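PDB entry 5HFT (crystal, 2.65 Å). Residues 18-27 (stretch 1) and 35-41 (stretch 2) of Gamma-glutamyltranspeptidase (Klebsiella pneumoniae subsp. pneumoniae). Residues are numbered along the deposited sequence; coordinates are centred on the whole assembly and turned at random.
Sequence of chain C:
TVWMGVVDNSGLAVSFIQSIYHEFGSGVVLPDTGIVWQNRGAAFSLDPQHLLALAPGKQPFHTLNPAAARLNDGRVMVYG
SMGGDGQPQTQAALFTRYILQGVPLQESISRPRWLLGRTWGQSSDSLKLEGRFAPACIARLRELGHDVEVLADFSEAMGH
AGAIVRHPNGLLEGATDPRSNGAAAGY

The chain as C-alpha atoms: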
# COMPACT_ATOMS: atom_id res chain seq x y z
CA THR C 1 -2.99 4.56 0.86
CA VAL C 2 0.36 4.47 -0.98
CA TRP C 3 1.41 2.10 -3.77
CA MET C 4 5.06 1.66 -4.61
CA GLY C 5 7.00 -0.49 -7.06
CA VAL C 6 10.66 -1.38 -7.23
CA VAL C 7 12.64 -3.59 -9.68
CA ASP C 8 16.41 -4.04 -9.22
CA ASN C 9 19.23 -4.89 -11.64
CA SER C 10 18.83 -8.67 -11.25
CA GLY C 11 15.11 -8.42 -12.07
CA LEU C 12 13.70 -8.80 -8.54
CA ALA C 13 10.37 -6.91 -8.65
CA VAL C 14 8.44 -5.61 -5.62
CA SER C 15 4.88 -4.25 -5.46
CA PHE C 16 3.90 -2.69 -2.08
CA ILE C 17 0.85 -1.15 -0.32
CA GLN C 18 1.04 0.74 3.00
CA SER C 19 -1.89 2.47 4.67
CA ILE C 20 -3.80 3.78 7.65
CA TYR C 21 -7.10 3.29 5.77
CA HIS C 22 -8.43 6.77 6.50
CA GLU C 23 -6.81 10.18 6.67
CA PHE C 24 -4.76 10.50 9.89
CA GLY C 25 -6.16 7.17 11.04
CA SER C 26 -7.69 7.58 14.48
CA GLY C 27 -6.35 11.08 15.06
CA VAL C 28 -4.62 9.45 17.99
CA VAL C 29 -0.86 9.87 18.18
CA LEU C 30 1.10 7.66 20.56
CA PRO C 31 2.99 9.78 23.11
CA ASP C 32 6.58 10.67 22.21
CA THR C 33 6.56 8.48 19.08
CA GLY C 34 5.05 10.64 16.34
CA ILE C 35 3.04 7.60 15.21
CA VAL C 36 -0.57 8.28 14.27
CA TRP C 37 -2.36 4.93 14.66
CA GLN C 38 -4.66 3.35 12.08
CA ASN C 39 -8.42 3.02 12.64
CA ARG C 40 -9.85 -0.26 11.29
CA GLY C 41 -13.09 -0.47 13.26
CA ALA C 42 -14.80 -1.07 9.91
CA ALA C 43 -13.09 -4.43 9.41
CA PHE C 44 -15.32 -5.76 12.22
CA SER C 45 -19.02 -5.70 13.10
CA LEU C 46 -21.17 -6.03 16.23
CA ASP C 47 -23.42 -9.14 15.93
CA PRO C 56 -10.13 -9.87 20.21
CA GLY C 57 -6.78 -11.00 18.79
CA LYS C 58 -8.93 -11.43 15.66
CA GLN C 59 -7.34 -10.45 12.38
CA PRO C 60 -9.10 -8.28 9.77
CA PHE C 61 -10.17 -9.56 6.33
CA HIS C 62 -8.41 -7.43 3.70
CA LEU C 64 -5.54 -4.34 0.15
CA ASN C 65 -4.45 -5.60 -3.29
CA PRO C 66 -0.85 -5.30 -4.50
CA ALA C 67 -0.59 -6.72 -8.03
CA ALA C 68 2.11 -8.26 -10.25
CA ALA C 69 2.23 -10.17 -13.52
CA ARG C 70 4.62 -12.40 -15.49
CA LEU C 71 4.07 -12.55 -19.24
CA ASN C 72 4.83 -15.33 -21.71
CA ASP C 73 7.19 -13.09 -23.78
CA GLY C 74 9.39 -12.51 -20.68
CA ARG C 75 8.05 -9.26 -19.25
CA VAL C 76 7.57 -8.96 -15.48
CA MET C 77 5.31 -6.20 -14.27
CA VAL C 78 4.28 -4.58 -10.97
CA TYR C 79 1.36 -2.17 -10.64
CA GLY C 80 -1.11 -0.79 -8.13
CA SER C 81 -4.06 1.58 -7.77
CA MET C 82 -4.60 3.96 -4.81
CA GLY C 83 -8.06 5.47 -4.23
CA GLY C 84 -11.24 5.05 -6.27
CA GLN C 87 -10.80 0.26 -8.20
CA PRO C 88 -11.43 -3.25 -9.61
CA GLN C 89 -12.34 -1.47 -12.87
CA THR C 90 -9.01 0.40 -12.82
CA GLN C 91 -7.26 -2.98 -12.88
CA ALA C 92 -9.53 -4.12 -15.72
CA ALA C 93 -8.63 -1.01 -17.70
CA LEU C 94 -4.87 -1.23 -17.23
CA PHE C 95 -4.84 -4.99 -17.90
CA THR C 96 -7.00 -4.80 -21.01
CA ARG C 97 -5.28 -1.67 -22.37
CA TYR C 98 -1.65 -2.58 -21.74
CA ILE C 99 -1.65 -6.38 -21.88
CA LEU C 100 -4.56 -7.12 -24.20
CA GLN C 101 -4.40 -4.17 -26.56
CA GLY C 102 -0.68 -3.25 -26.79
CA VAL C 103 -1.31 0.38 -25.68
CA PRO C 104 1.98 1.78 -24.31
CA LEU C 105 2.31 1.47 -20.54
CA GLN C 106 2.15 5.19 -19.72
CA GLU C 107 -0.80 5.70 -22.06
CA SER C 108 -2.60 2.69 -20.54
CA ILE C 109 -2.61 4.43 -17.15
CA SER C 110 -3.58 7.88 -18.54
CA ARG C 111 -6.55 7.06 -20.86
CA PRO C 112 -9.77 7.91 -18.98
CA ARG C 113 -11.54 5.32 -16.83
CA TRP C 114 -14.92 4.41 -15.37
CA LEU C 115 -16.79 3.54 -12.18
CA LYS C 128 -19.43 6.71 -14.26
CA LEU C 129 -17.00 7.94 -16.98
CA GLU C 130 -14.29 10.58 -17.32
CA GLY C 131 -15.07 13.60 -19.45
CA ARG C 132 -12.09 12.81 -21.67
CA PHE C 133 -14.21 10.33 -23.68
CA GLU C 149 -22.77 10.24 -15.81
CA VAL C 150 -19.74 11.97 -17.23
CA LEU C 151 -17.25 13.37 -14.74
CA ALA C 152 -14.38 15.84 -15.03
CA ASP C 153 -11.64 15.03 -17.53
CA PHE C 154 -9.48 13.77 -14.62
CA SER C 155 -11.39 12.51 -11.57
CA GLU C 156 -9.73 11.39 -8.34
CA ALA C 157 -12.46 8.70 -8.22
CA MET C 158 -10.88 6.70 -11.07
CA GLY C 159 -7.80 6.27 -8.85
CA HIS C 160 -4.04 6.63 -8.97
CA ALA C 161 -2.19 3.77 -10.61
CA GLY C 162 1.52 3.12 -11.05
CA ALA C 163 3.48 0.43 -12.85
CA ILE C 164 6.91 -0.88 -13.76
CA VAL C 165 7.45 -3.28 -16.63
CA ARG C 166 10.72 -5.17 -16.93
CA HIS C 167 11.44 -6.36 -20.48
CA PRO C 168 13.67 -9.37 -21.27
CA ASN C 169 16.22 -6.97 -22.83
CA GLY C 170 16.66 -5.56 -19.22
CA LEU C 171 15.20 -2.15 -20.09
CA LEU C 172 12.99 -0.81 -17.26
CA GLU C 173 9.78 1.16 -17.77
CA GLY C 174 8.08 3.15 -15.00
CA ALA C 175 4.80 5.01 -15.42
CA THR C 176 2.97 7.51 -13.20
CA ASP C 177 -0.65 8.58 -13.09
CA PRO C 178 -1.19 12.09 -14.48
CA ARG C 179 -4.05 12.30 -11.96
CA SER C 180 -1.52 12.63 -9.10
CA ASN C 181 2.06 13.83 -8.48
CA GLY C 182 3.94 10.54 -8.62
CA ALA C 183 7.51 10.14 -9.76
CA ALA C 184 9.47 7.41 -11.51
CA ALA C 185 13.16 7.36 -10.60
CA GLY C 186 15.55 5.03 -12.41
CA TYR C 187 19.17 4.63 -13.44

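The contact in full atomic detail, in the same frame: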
# COMPACT_ATOMS: atom_id res chain seq x y z
N GLN C 18 0.87 0.31 1.62
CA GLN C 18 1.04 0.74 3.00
C GLN C 18 -0.06 1.74 3.28
O GLN C 18 -0.39 2.54 2.40
CB GLN C 18 2.43 1.35 3.20
CG GLN C 18 2.69 1.97 4.54
CD GLN C 18 4.17 2.19 4.80
OE1 GLN C 18 4.89 1.27 5.20
NE2 GLN C 18 4.62 3.42 4.59
N SER C 19 -0.66 1.70 4.48
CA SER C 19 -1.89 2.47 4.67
C SER C 19 -2.28 2.59 6.13
O SER C 19 -1.96 1.73 6.96
CB SER C 19 -3.05 1.84 3.90
OG SER C 19 -4.26 2.49 4.21
N ILE C 20 -3.02 3.66 6.43
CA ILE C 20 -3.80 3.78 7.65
C ILE C 20 -5.29 3.91 7.34
O ILE C 20 -6.03 4.36 8.17
CB ILE C 20 -3.27 4.92 8.54
CG1 ILE C 20 -3.32 6.26 7.80
CG2 ILE C 20 -1.86 4.59 9.00
CD1 ILE C 20 -2.60 7.40 8.53
N TYR C 21 -5.71 3.58 6.12
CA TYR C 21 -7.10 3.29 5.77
C TYR C 21 -7.98 4.53 5.68
O TYR C 21 -8.91 4.59 4.86
CB TYR C 21 -7.69 2.27 6.76
CG TYR C 21 -7.02 0.93 6.61
CD1 TYR C 21 -7.48 0.01 5.67
CD2 TYR C 21 -5.90 0.61 7.35
CE1 TYR C 21 -6.86 -1.19 5.50
CE2 TYR C 21 -5.27 -0.60 7.19
CZ TYR C 21 -5.74 -1.50 6.25
OH TYR C 21 -5.09 -2.71 6.09
N HIS C 22 -7.70 5.52 6.52
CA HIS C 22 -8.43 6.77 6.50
C HIS C 22 -7.44 7.87 6.85
O HIS C 22 -6.40 7.62 7.47
CB HIS C 22 -9.63 6.77 7.48
CG HIS C 22 -10.43 5.50 7.48
ND1 HIS C 22 -10.22 4.48 8.39
CD2 HIS C 22 -11.45 5.09 6.69
CE1 HIS C 22 -11.05 3.49 8.14
NE2 HIS C 22 -11.81 3.83 7.11
N GLU C 23 -7.75 9.09 6.45
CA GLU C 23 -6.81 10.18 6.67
C GLU C 23 -6.55 10.41 8.16
O GLU C 23 -7.48 10.65 8.95
CB GLU C 23 -7.30 11.44 5.98
CG GLU C 23 -7.06 11.36 4.48
CD GLU C 23 -7.27 12.69 3.80
OE1 GLU C 23 -8.18 13.43 4.23
OE2 GLU C 23 -6.50 12.99 2.85
N PHE C 24 -5.27 10.35 8.53
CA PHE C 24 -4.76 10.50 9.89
C PHE C 24 -5.22 9.40 10.83
O PHE C 24 -5.06 9.51 12.05
CB PHE C 24 -5.13 11.87 10.45
CG PHE C 24 -4.19 12.92 10.02
CD1 PHE C 24 -2.91 12.94 10.51
CD2 PHE C 24 -4.57 13.84 9.08
CE1 PHE C 24 -2.01 13.87 10.09
CE2 PHE C 24 -3.69 14.78 8.65
CZ PHE C 24 -2.40 14.81 9.16
N GLY C 25 -5.71 8.30 10.26
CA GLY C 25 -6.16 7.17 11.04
C GLY C 25 -7.15 7.54 12.12
O GLY C 25 -8.25 8.05 11.85
N SER C 26 -6.78 7.33 13.37
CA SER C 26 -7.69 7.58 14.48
C SER C 26 -7.56 8.99 15.04
O SER C 26 -8.22 9.30 16.04
CB SER C 26 -7.46 6.56 15.58
OG SER C 26 -6.17 6.71 16.12
N GLY C 27 -6.71 9.82 14.45
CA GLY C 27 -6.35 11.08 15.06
C GLY C 27 -5.36 10.90 16.19
O GLY C 27 -4.60 11.81 16.54
N ILE C 35 3.75 8.60 15.99
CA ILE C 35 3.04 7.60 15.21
C ILE C 35 1.55 7.86 15.37
O ILE C 35 1.00 7.67 16.45
CB ILE C 35 3.41 6.18 15.66
CG1 ILE C 35 4.86 5.85 15.29
CG2 ILE C 35 2.43 5.12 15.12
CD1 ILE C 35 5.41 4.66 15.98
N VAL C 36 0.89 8.29 14.31
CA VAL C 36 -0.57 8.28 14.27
C VAL C 36 -1.01 6.85 13.97
O VAL C 36 -0.45 6.21 13.08
CB VAL C 36 -1.11 9.25 13.21
N TRP C 37 -1.99 6.35 14.72
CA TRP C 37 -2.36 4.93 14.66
C TRP C 37 -3.62 4.70 13.82
O TRP C 37 -4.61 5.43 13.93
CB TRP C 37 -2.55 4.38 16.07
CG TRP C 37 -2.49 2.88 16.18
CD1 TRP C 37 -3.51 2.02 15.95
CD2 TRP C 37 -1.36 2.07 16.57
NE1 TRP C 37 -3.09 0.72 16.15
CE2 TRP C 37 -1.78 0.73 16.54
CE3 TRP C 37 -0.05 2.35 16.94
CZ2 TRP C 37 -0.93 -0.32 16.88
CZ3 TRP C 37 0.80 1.30 17.27
CH2 TRP C 37 0.35 -0.02 17.23
N GLN C 38 -3.58 3.64 13.02
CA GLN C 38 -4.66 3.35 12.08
C GLN C 38 -5.96 3.05 12.82
O GLN C 38 -5.97 2.74 14.00
CB GLN C 38 -4.28 2.17 11.19
CG GLN C 38 -3.93 0.92 12.00
CD GLN C 38 -3.75 -0.32 11.14
OE1 GLN C 38 -3.46 -0.25 9.94
NE2 GLN C 38 -3.92 -1.49 11.76
N ASN C 39 -7.07 3.09 12.07
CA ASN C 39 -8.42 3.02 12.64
C ASN C 39 -9.28 2.08 11.79
O ASN C 39 -9.99 2.50 10.87
CB ASN C 39 -9.03 4.43 12.77
CG ASN C 39 -9.19 5.17 11.42
OD1 ASN C 39 -8.49 4.91 10.42
ND2 ASN C 39 -10.11 6.14 11.40
N ARG C 40 -9.21 0.78 12.10
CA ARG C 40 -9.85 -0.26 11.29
C ARG C 40 -11.13 -0.80 11.89
O ARG C 40 -11.50 -1.94 11.61
CB ARG C 40 -8.86 -1.40 11.03
CG ARG C 40 -7.60 -0.98 10.28
CD ARG C 40 -6.87 -2.16 9.68
NE ARG C 40 -7.62 -2.86 8.64
CZ ARG C 40 -7.20 -3.97 8.05
NH1 ARG C 40 -6.04 -4.49 8.42
NH2 ARG C 40 -7.93 -4.56 7.11
N GLY C 41 -11.83 -0.02 12.70
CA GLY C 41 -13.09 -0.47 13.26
C GLY C 41 -14.06 -1.02 12.23
O GLY C 41 -14.95 -1.81 12.56

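A single carbonyl, Trp-37 O, takes two hydrogen bonds from one serine: Ser-26 N donates to it at 2.9 Å, with an N-H...O angle of 149°, and Ser-26 OG donates to the same Trp-37 O at 3.0 Å. The serine can do this because its chi1 is p (64°), which swings OG round to the side of its own backbone nitrogen. No ladder of main-chain pairs joins the two stretches, which meet mostly through loop and turn.

Stretch 1 leaves its strand after Ser-19 and folds through two overlapping turns, a type II turn from His-22 to Gly-25, closed by Gly-25 N to His-22 O at 3.0 Å, and a type II' turn from Phe-24 to Gly-27, closed by Gly-27 N to Phe-24 O at 2.9 Å. Gly-25 lies in both, and its CA comes within 4.2 Å of Gln-38 CA. Its phi of 52° favours glycine, and the packing adds a second reason: an ideal CB here would point toward stretch 2 and lie 2.5 Å from Trp-37 O, a clash with the very atom that Ser-26 binds.

Asn-39 is the most covered residue of the contact, giving up 94 Å² to stretch 1. Its CB points toward the turns, and with chi1 p (62°) the amide reaches His-22, whose ND1 donates to Asn-39 OD1 at 2.7 Å and 166°, nearly straight. OD1 sits at the edge of the imidazole, near the ring plane, where a ring N-H can meet it. The other end of the amide lies close to the turn, with Asn-39 ND2 2.7 Å from Gly-25 O, but the angle is too poor for a hydrogen bond; ND2 is satisfied elsewhere in the structure. Ser-26 CB packs 3.9 Å from Asn-39 CB.

Tyr-21 forms the other main patch, burying 76 Å². A phi of 75° accompanies a tight bend in which Tyr-21 N donates to Ser-19 OG at 2.6 Å, and its CB points toward stretch 2. The side chain of Arg-40 leaves sideways but ends nearer, laying its aliphatic part over one ring face: Arg-40 CD is 3.8 Å from the centroid of the Tyr-21 ring, 29° off the normal, a CH-pi contact. Arginine suits this place by laying CG, CD and then NE over the aromatic face, with the rest of the guanidinium running out toward Tyr-21 OH. Tyr-21 OH lies over one face of that group, 3.1 Å from Arg-40 NH1, without hydrogen-bonding geometry; both atoms have partners elsewhere in the structure. At the ring edge, Tyr-21 CE2 approaches Gln-38 OE1 to 3.3 Å.

Looser packing completes the contact. Ile-20 CB meets Gln-38 CB at 4.0 Å, and Val-36 CB, pointing toward stretch 1, lies 4.1 Å from Phe-24 O; its CG1 and CG2 are not modelled, so the packing of its methyls cannot be described. The CA-to-CB bond of Trp-37 points away from stretch 1, and its carbonyl is what Ser-26 binds. Altogether 552 Å² is buried.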